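Local atomic coordinates of periplasmic binding protein (Veillonella parvula, PDB entry 4OVK), a protein that probably binds a solute in the periplasm and hands it to an ABC transporter for import. Residues 236-241 / 269-274. Residues are numbered along the deposited sequence; the frame is centred on the assembly and turned at random.
Sequences LSNFDS and YKAPMG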
loop_
_atom_site.group_PDB
_atom_site.type_symbol
_atom_site.label_atom_id
_atom_site.label_comp_id
_atom_site.label_asym_id
_atom_site.label_seq_id
_atom_site.Cartn_x
_atom_site.Cartn_y
_atom_site.Cartn_z
ATOM N N LEU A 236 3.439 8.113 11.702
ATOM C CA LEU A 236 2.443 7.254 12.335
ATOM C C LEU A 236 1.742 6.451 11.254
ATOM O O LEU A 236 1.292 7.010 10.273
ATOM C CB LEU A 236 1.409 8.094 13.093
ATOM C CG LEU A 236 1.930 9.094 14.128
ATOM C CD1 LEU A 236 0.799 9.957 14.654
ATOM C CD2 LEU A 236 2.629 8.396 15.274
ATOM N N SER A 237 1.625 5.138 11.448
ATOM C CA SER A 237 1.003 4.295 10.447
ATOM C C SER A 237 -0.531 4.403 10.434
ATOM O O SER A 237 -1.131 4.977 11.341
ATOM C CB SER A 237 1.416 2.837 10.670
ATOM O OG SER A 237 0.469 2.173 11.474
ATOM N N ASN A 238 -1.146 3.818 9.402
ATOM C CA ASN A 238 -2.616 3.701 9.290
ATOM C C ASN A 238 -3.166 2.368 9.786
ATOM O O ASN A 238 -4.350 2.058 9.579
ATOM C CB ASN A 238 -3.065 3.935 7.842
ATOM C CG ASN A 238 -2.946 5.389 7.434
ATOM O OD1 ASN A 238 -2.013 5.775 6.749
ATOM N ND2 ASN A 238 -3.878 6.203 7.884
ATOM N N PHE A 239 -2.333 1.580 10.462
ATOM C CA PHE A 239 -2.814 0.347 11.114
ATOM C C PHE A 239 -3.631 0.628 12.375
ATOM O O PHE A 239 -4.258 -0.277 12.930
ATOM C CB PHE A 239 -1.633 -0.558 11.488
ATOM C CG PHE A 239 -1.028 -1.288 10.327
ATOM C CD1 PHE A 239 -0.009 -0.718 9.579
ATOM C CD2 PHE A 239 -1.459 -2.579 10.002
ATOM C CE1 PHE A 239 0.559 -1.406 8.513
ATOM C CE2 PHE A 239 -0.892 -3.267 8.940
ATOM C CZ PHE A 239 0.117 -2.681 8.195
ATOM N N ASP A 240 -3.625 1.880 12.822
ATOM C CA ASP A 240 -4.108 2.261 14.135
ATOM C C ASP A 240 -4.669 3.673 14.044
ATOM O O ASP A 240 -4.285 4.435 13.149
ATOM C CB ASP A 240 -2.914 2.246 15.097
ATOM C CG ASP A 240 -3.314 2.445 16.524
ATOM O OD1 ASP A 240 -3.666 1.450 17.180
ATOM O OD2 ASP A 240 -3.291 3.605 16.990
ATOM N N SER A 241 -5.540 4.041 14.982
ATOM C CA SER A 241 -6.135 5.386 14.991
ATOM C C SER A 241 -5.183 6.497 15.438
ATOM O O SER A 241 -5.555 7.656 15.376
ATOM C CB SER A 241 -7.356 5.420 15.921
ATOM O OG SER A 241 -6.955 5.452 17.303
ATOM N N TYR A 269 3.970 12.993 12.105
ATOM C CA TYR A 269 3.124 13.016 10.916
ATOM C C TYR A 269 2.376 11.707 10.721
ATOM O O TYR A 269 2.991 10.639 10.746
ATOM C CB TYR A 269 3.982 13.234 9.688
ATOM C CG TYR A 269 4.834 14.487 9.730
ATOM C CD1 TYR A 269 4.266 15.737 9.570
ATOM C CD2 TYR A 269 6.210 14.409 9.930
ATOM C CE1 TYR A 269 5.056 16.888 9.595
ATOM C CE2 TYR A 269 6.998 15.537 9.944
ATOM C CZ TYR A 269 6.417 16.781 9.785
ATOM O OH TYR A 269 7.214 17.917 9.803
ATOM N N LYS A 270 1.068 11.798 10.488
ATOM C CA LYS A 270 0.278 10.634 10.066
ATOM C C LYS A 270 0.499 10.295 8.585
ATOM O O LYS A 270 0.336 11.145 7.694
ATOM C CB LYS A 270 -1.200 10.900 10.318
ATOM C CG LYS A 270 -2.154 9.745 10.029
ATOM C CD LYS A 270 -2.042 8.650 11.065
ATOM C CE LYS A 270 -3.308 7.822 11.131
ATOM N NZ LYS A 270 -3.174 6.673 12.052
ATOM N N ALA A 271 0.850 9.045 8.309
ATOM C CA ALA A 271 1.073 8.631 6.928
ATOM C C ALA A 271 -0.193 8.821 6.094
ATOM O O ALA A 271 -1.299 8.544 6.566
ATOM C CB ALA A 271 1.502 7.180 6.863
ATOM N N PRO A 272 -0.037 9.269 4.849
ATOM C CA PRO A 272 -1.197 9.354 3.965
ATOM C C PRO A 272 -1.802 7.996 3.618
ATOM O O PRO A 272 -1.167 6.938 3.797
ATOM C CB PRO A 272 -0.636 10.001 2.701
ATOM C CG PRO A 272 0.642 10.605 3.105
ATOM C CD PRO A 272 1.189 9.727 4.178
HETATM N N MSE A 273 -3.032 8.046 3.132
HETATM C CA MSE A 273 -3.709 6.875 2.594
HETATM C C MSE A 273 -4.541 7.286 1.409
HETATM O O MSE A 273 -5.386 8.160 1.516
HETATM C CB MSE A 273 -4.562 6.270 3.693
HETATM C CG MSE A 273 -5.500 5.220 3.113
HETATM SE SE MSE A 273 -6.149 4.149 4.604
HETATM C CE MSE A 273 -7.757 5.234 4.884
ATOM N N GLY A 274 -4.297 6.638 0.273
ATOM C CA GLY A 274 -5.054 6.849 -0.935
ATOM C C GLY A 274 -6.057 5.720 -1.060
ATOM O O GLY A 274 -6.885 5.541 -0.173
#
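Lys-270 reaches along the loop that follows Leu-236 and plants its ammonium among backbone carbonyls. CG stands anti to the backbone N (chi1 -176°) and the chain then bends at chi2 (73°), which lays CD 4.0 Å from CB of Leu-236. At the tip, NZ donates to Ser-237 O at 2.7 Å and to Asp-240 O, also at 2.7 Å, and a third bond runs to Ile-242 O. An alanine here would probably leave these carbonyls without their shared donor and the turn freer to shift. The Asp-240 carboxylate, its OD2 5.8 Å from Lys-270 NZ, forms a salt bridge with Lys-187. The Asn-238 side chain crosses that of Lys-270 obliquely, and its CG packs 4.2 Å from CB of selenomethionine Met-273. Behind the turn, Leu-236 and Lys-270 pair in parallel: Leu-236 N bonds to Tyr-269 O at 2.7 Å, and Ala-271 N returns to Leu-236 O at 2.9 Å. Ser-237 OG accepts from Phe-239 N in an ST turn and is also hydrogen-bonded to Gln-185 O. The contact joins the C-terminal ends of neighbouring strands 233-236 and 268-270, the latter outermost in its parallel four-stranded sheet, with helix 285-296 against Tyr-269, Ala-271 and Pro-272.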